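Local coordinates for protein serine-tRNA ligase (Naegleria fowleri, PDB 6BLJ) that probably attaches serine to its cognate tRNA in the cytoplasm through a seryl-adenylate intermediate, as class II seryl-tRNA synthetases do, at residues 248-252 with 253-257. Sequence-based numbering, arbitrary orientation. Where two conformers were deposited one is given.
Sequences FFMTK and EQMKK
A chi1 of 73° tucks OG1 of T251 over the backbone of its own residue, where it meets the backbone N-H of Q254; M255 turns its CG away from its backbone N, then bends twice so that CE comes back to M250. These settings bring side chains of the end of strand 249-251 against the first turn of helix 252-256, which follows directly. T251 is the N-cap: its OG1 accepts a rather long capping bond from Q254 N at 3.3 Å. The side chains of T251 and Q254 run alongside each other in the same direction. The amide end of Q254 then bends away, and its OE1 accepts a hydrogen bond from NE2 of Q208 of the second subunit.

The helical backbone bonds follow at once, M255 N to T251 O at 2.9 Å and K256 N to K252 O, also at 2.9 Å. On the buried side the two methionines cross at about a right angle, M250 SD lying 3.8 Å from M255 CE, while the methyl of M250 reaches over the helix backbone, 3.8 Å from C of Q254. P287 and A290 of helix 285-290 pack on M250, as does V209 of the second subunit; Y279 of the neighbouring strand touches M255. Toward solvent, in one of the two modelled conformers of E253, OE2 presents its syn lone pair to K256 NZ at 2.9 Å, so this surface salt bridge is probably only partly formed.

Chemically the turn is divided: sulfur and methyl groups fill its inner side, a charge pair probably forms part of the time on its exposed side, and the threonine hydroxyl accepts one of the first-turn N-H groups, which lack an i-4 carbonyl from within the helix, consistent with T251 marking the helix start beside the subunit interface.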
loop_
_atom_site.group_PDB
_atom_site.type_symbol
_atom_site.label_atom_id
_atom_site.label_comp_id
_atom_site.label_asym_id
_atom_site.label_seq_id
_atom_site.Cartn_x
_atom_site.Cartn_y
_atom_site.Cartn_z
ATOM N N PHE A 248 19.215 6.114 5.551
ATOM C CA PHE A 248 18.407 5.614 4.449
ATOM C C PHE A 248 16.983 5.289 4.899
ATOM O O PHE A 248 16.167 4.914 4.049
ATOM C CB PHE A 248 19.054 4.348 3.821
ATOM C CG PHE A 248 20.472 4.548 3.259
ATOM C CD1 PHE A 248 21.066 5.801 3.193
ATOM C CD2 PHE A 248 21.194 3.453 2.784
ATOM C CE1 PHE A 248 22.378 5.961 2.691
ATOM C CE2 PHE A 248 22.501 3.606 2.267
ATOM C CZ PHE A 248 23.087 4.861 2.220
ATOM N N PHE A 249 16.705 5.389 6.211
ATOM C CA PHE A 249 15.399 5.282 6.871
ATOM C C PHE A 249 14.909 6.654 7.294
ATOM O O PHE A 249 15.693 7.448 7.809
ATOM C CB PHE A 249 15.438 4.570 8.245
ATOM C CG PHE A 249 15.959 3.200 8.263
ATOM C CD1 PHE A 249 15.822 2.362 7.187
ATOM C CD2 PHE A 249 16.563 2.728 9.425
ATOM C CE1 PHE A 249 16.296 1.067 7.256
ATOM C CE2 PHE A 249 17.035 1.449 9.500
ATOM C CZ PHE A 249 16.911 0.613 8.412
ATOM N N MET A 250 13.594 6.861 7.269
ATOM C CA MET A 250 13.016 8.018 7.948
ATOM C C MET A 250 11.748 7.591 8.670
ATOM O O MET A 250 10.995 6.759 8.157
ATOM C CB MET A 250 12.704 9.147 6.958
ATOM C CG MET A 250 13.926 9.879 6.450
ATOM S SD MET A 250 13.466 11.163 5.271
ATOM C CE MET A 250 12.633 12.360 6.325
ATOM N N THR A 251 11.495 8.157 9.846
ATOM C CA THR A 251 10.216 7.877 10.476
ATOM C C THR A 251 9.100 8.458 9.613
ATOM O O THR A 251 9.304 9.404 8.841
ATOM C CB THR A 251 10.132 8.465 11.892
ATOM O OG1 THR A 251 10.003 9.884 11.812
ATOM C CG2 THR A 251 11.396 8.130 12.696
ATOM N N LYS A 252 7.911 7.865 9.729
ATOM C CA LYS A 252 6.802 8.301 8.892
ATOM C C LYS A 252 6.426 9.751 9.179
ATOM O O LYS A 252 6.152 10.518 8.249
ATOM C CB LYS A 252 5.613 7.350 9.072
ATOM C CG LYS A 252 5.945 5.936 8.563
ATOM C CD LYS A 252 4.737 5.162 8.046
ATOM C CE LYS A 252 5.191 3.899 7.315
ATOM N NZ LYS A 252 4.068 2.978 6.989
ATOM N N GLU A 253 6.448 10.162 10.447
ATOM C CA GLU A 253 6.091 11.546 10.708
ATOM C C GLU A 253 7.122 12.504 10.123
ATOM O O GLU A 253 6.750 13.604 9.699
ATOM C CB GLU A 253 5.884 11.775 12.205
ATOM C CG GLU A 253 4.593 11.126 12.747
ATOM C CD GLU A 253 3.343 11.477 11.932
ATOM O OE1 GLU A 253 3.107 12.672 11.642
ATOM O OE2 GLU A 253 2.595 10.547 11.564
ATOM N N GLN A 254 8.392 12.101 10.048
ATOM C CA GLN A 254 9.389 12.949 9.404
ATOM C C GLN A 254 9.186 12.966 7.895
ATOM O O GLN A 254 9.245 14.027 7.260
ATOM C CB GLN A 254 10.787 12.435 9.776
ATOM C CG GLN A 254 11.123 12.609 11.259
ATOM C CD GLN A 254 11.546 14.019 11.590
ATOM O OE1 GLN A 254 12.466 14.546 10.966
ATOM N NE2 GLN A 254 10.905 14.631 12.587
ATOM N N MET A 255 8.950 11.794 7.298
ATOM C CA MET A 255 8.742 11.741 5.852
ATOM C C MET A 255 7.517 12.560 5.436
ATOM O O MET A 255 7.516 13.197 4.376
ATOM C CB MET A 255 8.606 10.284 5.396
ATOM C CG MET A 255 8.452 10.100 3.871
ATOM S SD MET A 255 9.927 10.650 2.974
ATOM C CE MET A 255 10.972 9.192 3.141
ATOM N N LYS A 256 6.470 12.578 6.267
ATOM C CA LYS A 256 5.283 13.357 5.912
ATOM C C LYS A 256 5.570 14.855 5.811
ATOM O O LYS A 256 4.819 15.577 5.143
ATOM C CB LYS A 256 4.165 13.098 6.928
ATOM C CG LYS A 256 3.360 11.845 6.603
ATOM C CD LYS A 256 2.650 11.253 7.808
ATOM C CE LYS A 256 1.482 12.100 8.267
ATOM N NZ LYS A 256 0.783 11.477 9.440
ATOM N N LYS A 257 6.652 15.338 6.432
ATOM C CA LYS A 257 7.007 16.751 6.353
ATOM C C LYS A 257 7.766 17.126 5.087
ATOM O O LYS A 257 7.898 18.324 4.807
ATOM C CB LYS A 257 7.853 17.157 7.564
ATOM C CG LYS A 257 7.192 16.926 8.933
ATOM C CD LYS A 257 8.155 17.272 10.074
ATOM C CE LYS A 257 7.534 17.077 11.467
ATOM N NZ LYS A 257 6.507 18.121 11.751
#